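Local atomic coordinates of conserved domain protein (Streptococcus pneumoniae, PDB entry 2FI0), a protein that is of unknown function but is a small, mainly helical protein carrying a DUF1858 domain. Residues V67-L70 with E71-Y75. Residues are numbered along the deposited sequence; the frame is centred on the assembly and turned at random.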
loop_
_atom_site.group_PDB
_atom_site.type_symbol
_atom_site.label_atom_id
_atom_site.label_comp_id
_atom_site.label_asym_id
_atom_site.label_seq_id
_atom_site.Cartn_x
_atom_site.Cartn_y
_atom_site.Cartn_z
ATOM N N VAL A 67 -3.764 1.527 -7.886
ATOM C CA VAL A 67 -4.216 0.232 -8.391
ATOM C C VAL A 67 -3.468 -0.159 -9.670
ATOM O O VAL A 67 -2.968 -1.269 -9.771
ATOM C CB VAL A 67 -5.747 0.180 -8.578
ATOM C CG1 VAL A 67 -6.180 -1.142 -9.222
ATOM C CG2 VAL A 67 -6.434 0.336 -7.222
ATOM N N ARG A 68 -3.341 0.772 -10.606
ATOM C CA ARG A 68 -2.594 0.529 -11.858
ATOM C C ARG A 68 -1.149 0.118 -11.583
ATOM O O ARG A 68 -0.624 -0.818 -12.172
ATOM C CB ARG A 68 -2.527 1.798 -12.698
ATOM C CG ARG A 68 -3.770 2.146 -13.450
ATOM C CD ARG A 68 -3.555 3.447 -14.246
ATOM N NE ARG A 68 -3.960 3.124 -15.584
ATOM C CZ ARG A 68 -3.212 3.150 -16.669
ATOM N NH1 ARG A 68 -1.979 3.622 -16.703
ATOM N NH2 ARG A 68 -3.778 2.759 -17.765
ATOM N N THR A 69 -0.509 0.872 -10.705
ATOM C CA THR A 69 0.898 0.638 -10.367
ATOM C C THR A 69 1.086 -0.734 -9.724
ATOM O O THR A 69 1.982 -1.492 -10.104
ATOM C CB THR A 69 1.430 1.741 -9.436
ATOM O OG1 THR A 69 1.200 3.021 -10.034
ATOM C CG2 THR A 69 2.925 1.566 -9.194
ATOM N N LEU A 70 0.219 -1.059 -8.775
ATOM C CA LEU A 70 0.290 -2.349 -8.118
ATOM C C LEU A 70 0.058 -3.497 -9.084
ATOM O O LEU A 70 0.820 -4.462 -9.084
ATOM C CB LEU A 70 -0.679 -2.411 -6.930
ATOM C CG LEU A 70 -0.295 -1.570 -5.702
ATOM C CD1 LEU A 70 -1.443 -1.577 -4.672
ATOM C CD2 LEU A 70 1.002 -2.066 -5.068
ATOM N N GLU A 71 -0.976 -3.396 -9.925
ATOM C CA GLU A 71 -1.210 -4.409 -10.963
ATOM C C GLU A 71 -0.030 -4.543 -11.930
ATOM O O GLU A 71 0.352 -5.644 -12.259
ATOM C CB GLU A 71 -2.502 -4.127 -11.714
ATOM C CG GLU A 71 -3.736 -4.247 -10.834
ATOM C CD GLU A 71 -5.036 -4.094 -11.607
ATOM O OE1 GLU A 71 -5.079 -3.367 -12.626
ATOM O OE2 GLU A 71 -6.039 -4.698 -11.177
ATOM N N ALA A 72 0.554 -3.425 -12.351
ATOM C CA ALA A 72 1.737 -3.429 -13.232
ATOM C C ALA A 72 2.977 -4.087 -12.620
ATOM O O ALA A 72 3.888 -4.441 -13.337
ATOM C CB ALA A 72 2.093 -2.009 -13.639
ATOM N N ASN A 73 3.033 -4.196 -11.299
ATOM C CA ASN A 73 4.153 -4.834 -10.621
ATOM C C ASN A 73 3.808 -6.235 -10.082
ATOM O O ASN A 73 4.542 -6.797 -9.275
ATOM C CB ASN A 73 4.665 -3.916 -9.518
ATOM C CG ASN A 73 5.418 -2.712 -10.062
ATOM O OD1 ASN A 73 6.600 -2.811 -10.421
ATOM N ND2 ASN A 73 4.737 -1.561 -10.131
ATOM N N GLY A 74 2.691 -6.792 -10.526
ATOM C CA GLY A 74 2.370 -8.196 -10.263
ATOM C C GLY A 74 1.317 -8.479 -9.200
ATOM O O GLY A 74 1.024 -9.646 -8.909
ATOM N N TYR A 75 0.722 -7.439 -8.635
ATOM C CA TYR A 75 -0.214 -7.620 -7.539
ATOM C C TYR A 75 -1.660 -7.618 -8.007
ATOM O O TYR A 75 -2.003 -6.994 -8.996
ATOM C CB TYR A 75 0.011 -6.558 -6.468
ATOM C CG TYR A 75 1.390 -6.628 -5.857
ATOM C CD1 TYR A 75 1.647 -7.466 -4.773
ATOM C CD2 TYR A 75 2.435 -5.873 -6.366
ATOM C CE1 TYR A 75 2.910 -7.544 -4.214
ATOM C CE2 TYR A 75 3.702 -5.950 -5.827
ATOM C CZ TYR A 75 3.938 -6.787 -4.749
ATOM O OH TYR A 75 5.187 -6.853 -4.191
#
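Leu70 and Tyr75 meet where the helix 63-72 ends: Leu70 O accepts Tyr75 N at 3.0 Å and also Asn73 N. The Tyr75 ring, whose CG lies beside the backbone N (chi1 -62°), turns its edge to this same oxygen, with CD2 3.5 Å from Leu70 O. The CB atoms of Leu70 and Tyr75 come within 4.2 Å. Both side chains are buried against Val25 and Ile9, where an aliphatic and an aromatic group suit the interior, and the Tyr75 hydroxyl is bonded to Glu24. Asn73 runs alongside Thr69, one turn earlier, its amide ND2 bonded to Thr69 O at 2.8 Å from above the carbonyl plane, while the Thr69 methyl CG2 packs on ND2. A short amide fits here because it supplies a donor to a last-turn carbonyl, which Asn73 N reaches only weakly. Glu71, exposed as suits a charged residue, extends beside partly exposed Val67, whose methyl CG1 lies 4.0 Å from Glu71 CD. Gly74 adopts a positive phi of 104°, at which a CB would press on the preceding carbonyl, and Gly74 N bonds to Glu71 O. Together with Tyr75 N to Leu70 O, this makes a Schellman motif, which ends the helix and leads into the strand 76-78.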